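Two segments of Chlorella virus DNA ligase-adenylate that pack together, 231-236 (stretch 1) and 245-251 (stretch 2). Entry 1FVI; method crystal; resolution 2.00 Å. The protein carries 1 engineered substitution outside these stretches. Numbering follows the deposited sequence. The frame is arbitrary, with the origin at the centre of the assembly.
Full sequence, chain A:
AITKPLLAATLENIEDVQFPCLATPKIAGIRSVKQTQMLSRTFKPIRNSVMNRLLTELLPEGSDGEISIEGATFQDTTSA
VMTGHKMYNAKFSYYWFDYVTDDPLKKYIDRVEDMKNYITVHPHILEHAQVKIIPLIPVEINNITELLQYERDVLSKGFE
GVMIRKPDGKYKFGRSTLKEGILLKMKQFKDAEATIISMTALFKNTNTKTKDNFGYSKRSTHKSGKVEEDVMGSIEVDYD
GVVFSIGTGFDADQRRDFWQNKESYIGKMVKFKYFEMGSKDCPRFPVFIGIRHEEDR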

# COMPACT_ATOMS: atom_id res chain seq x y z
N VAL A 231 -6.99 17.88 18.12
CA VAL A 231 -7.33 17.44 16.78
C VAL A 231 -8.47 16.42 16.89
O VAL A 231 -8.80 15.96 18.00
CB VAL A 231 -6.12 16.79 16.06
CG1 VAL A 231 -4.95 17.78 16.01
CG2 VAL A 231 -5.70 15.50 16.76
N MET A 232 -9.07 16.08 15.76
CA MET A 232 -10.17 15.13 15.75
C MET A 232 -9.70 13.69 16.02
O MET A 232 -8.65 13.26 15.52
CB MET A 232 -10.96 15.23 14.43
CG MET A 232 -12.06 14.18 14.25
SD MET A 232 -11.50 12.59 13.53
CE MET A 232 -11.35 13.12 11.86
N GLY A 233 -10.43 13.00 16.89
CA GLY A 233 -10.09 11.63 17.22
C GLY A 233 -10.98 10.71 16.41
O GLY A 233 -10.52 9.71 15.85
N SER A 234 -12.26 11.04 16.34
CA SER A 234 -13.22 10.26 15.57
C SER A 234 -14.38 11.13 15.14
O SER A 234 -14.63 12.19 15.72
CB SER A 234 -13.76 9.07 16.39
OG SER A 234 -14.72 9.48 17.36
N ILE A 235 -15.02 10.71 14.05
CA ILE A 235 -16.19 11.39 13.54
C ILE A 235 -17.35 10.40 13.63
O ILE A 235 -17.16 9.20 13.43
CB ILE A 235 -16.01 11.88 12.10
CG1 ILE A 235 -15.68 10.72 11.15
CG2 ILE A 235 -14.98 12.98 12.05
CD1 ILE A 235 -15.77 11.11 9.66
N GLU A 236 -18.51 10.90 14.04
CA GLU A 236 -19.70 10.08 14.17
C GLU A 236 -20.51 10.35 12.92
O GLU A 236 -20.70 11.52 12.53
CB GLU A 236 -20.47 10.43 15.44
CG GLU A 236 -19.73 10.04 16.73
CD GLU A 236 -18.35 10.69 16.86
OE1 GLU A 236 -18.25 11.92 16.68
OE2 GLU A 236 -17.36 9.97 17.15
N SER A 245 -19.09 5.58 14.80
CA SER A 245 -17.96 6.45 14.58
C SER A 245 -16.88 5.85 13.71
O SER A 245 -16.80 4.62 13.54
CB SER A 245 -17.36 6.94 15.90
OG SER A 245 -17.03 5.85 16.73
N ILE A 246 -16.09 6.73 13.11
CA ILE A 246 -14.96 6.34 12.30
C ILE A 246 -13.77 7.05 12.90
O ILE A 246 -13.70 8.28 12.91
CB ILE A 246 -15.13 6.74 10.81
CG1 ILE A 246 -16.41 6.09 10.24
CG2 ILE A 246 -13.91 6.29 10.01
CD1 ILE A 246 -16.62 6.30 8.74
N GLY A 247 -12.84 6.27 13.45
CA GLY A 247 -11.66 6.83 14.07
C GLY A 247 -10.35 6.52 13.35
O GLY A 247 -9.29 6.87 13.85
N THR A 248 -10.41 5.81 12.22
CA THR A 248 -9.19 5.50 11.45
C THR A 248 -9.32 5.92 9.99
O THR A 248 -10.43 6.03 9.46
CB THR A 248 -8.81 3.99 11.49
OG1 THR A 248 -9.78 3.21 10.78
CG2 THR A 248 -8.71 3.50 12.92
N GLY A 249 -8.18 6.14 9.34
CA GLY A 249 -8.18 6.51 7.95
C GLY A 249 -7.72 7.92 7.68
O GLY A 249 -7.59 8.32 6.53
N PHE A 250 -7.53 8.71 8.72
CA PHE A 250 -7.07 10.08 8.51
C PHE A 250 -5.65 10.28 9.00
O PHE A 250 -5.22 9.63 9.96
CB PHE A 250 -7.97 11.13 9.20
CG PHE A 250 -9.21 10.58 9.85
CD1 PHE A 250 -9.13 9.84 11.03
CD2 PHE A 250 -10.46 10.84 9.32
CE1 PHE A 250 -10.27 9.37 11.66
CE2 PHE A 250 -11.62 10.37 9.94
CZ PHE A 250 -11.52 9.64 11.12
N ASP A 251 -4.90 11.15 8.32
CA ASP A 251 -3.55 11.47 8.77
C ASP A 251 -3.65 12.66 9.76
O ASP A 251 -4.76 13.18 10.00
CB ASP A 251 -2.59 11.75 7.60
CG ASP A 251 -3.11 12.78 6.62
OD1 ASP A 251 -2.82 12.62 5.43
OD2 ASP A 251 -3.77 13.77 7.02

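Where an antiparallel pairing ends, side chains beyond its last bridge can extend the contact. Segments 231-236 and 245-251 of the Chlorella virus DNA ligase-adenylate illustrate the principle, burying 333 Å² between them with just two backbone hydrogen bonds.

Stretch 2 enters as a strand at S245, which faces E236 in a non-hydrogen-bonded pair, their CA atoms 4.0 Å apart. Because the backbone amides of such a pair do not bond to each other, the contact here falls to other groups. S245 CA approaches I235 O at 3.1 Å, a CA-H...O contact that accompanies the regular strand pairing, and the side chains of S245 and E236 lie on the same face of the sheet. The glutamate, with chi1 in m and chi2 in p, turns its carboxylate back along its own strand toward S234, where E236 OE2 lies beside the serine of stretch 2, 3.3 Å from S245 CB. That carboxylate is also held from within its own strand, where S234 OG donates a hydrogen bond of 2.7 Å to E236 OE2. A small serine at 245 suits this exposed, polar side of the sheet, and its CB packs beside E236 OE2 and S234 OG, two oxygens already hydrogen-bonded to each other.

I246 makes the hydrogen-bonded pair, with I235. I246 N donates to I235 O at 2.7 Å, and I235 N donates to I246 O at 3.0 Å; N-H...O angles of 160° and 168° make both bonds nearly straight. I246 O also receives a CA-H...O contact from S234 CA at 3.4 Å. The side chains of the two isoleucines share the other face of the sheet, where I235 CG1 meets I246 CB at 4.0 Å. Both residues are buried, and their beta-branched, apolar side chains suit an extended backbone whose polar groups are satisfied by the pairing.

G247 leaves the strand but stays close, its CA 4.1 Å from S234 CA. With no side chain, it makes its contacts through CA, which lies 3.6 Å from G233 O in a further CA-H...O contact and 3.8 Å from S234 CB. The geometry would leave room for a CB here, so this contact does not by itself demand glycine. T248 and G249 then carry the chain out of contact. At G249 the positive phi of 112° would jam a CB against the preceding carbonyl oxygen, and glycine relieves that strain.

The chain returns at F250, whose CB points toward stretch 1 and whose buried ring adds the second apolar contact region. M232 lies over one face: its CE is 3.5 Å from the centroid of the F250 ring in a CH-pi contact, and its SD is 4.1 Å from the same centroid. The flexible, unbranched methionine can lay both sulfur and methyl across the aromatic surface. I235 CD1 reaches the ring edge, 4.2 Å from F250 CE2, linking this packing to the isoleucine pair. D251 makes no contact with stretch 1; its side chain caps the helix that follows.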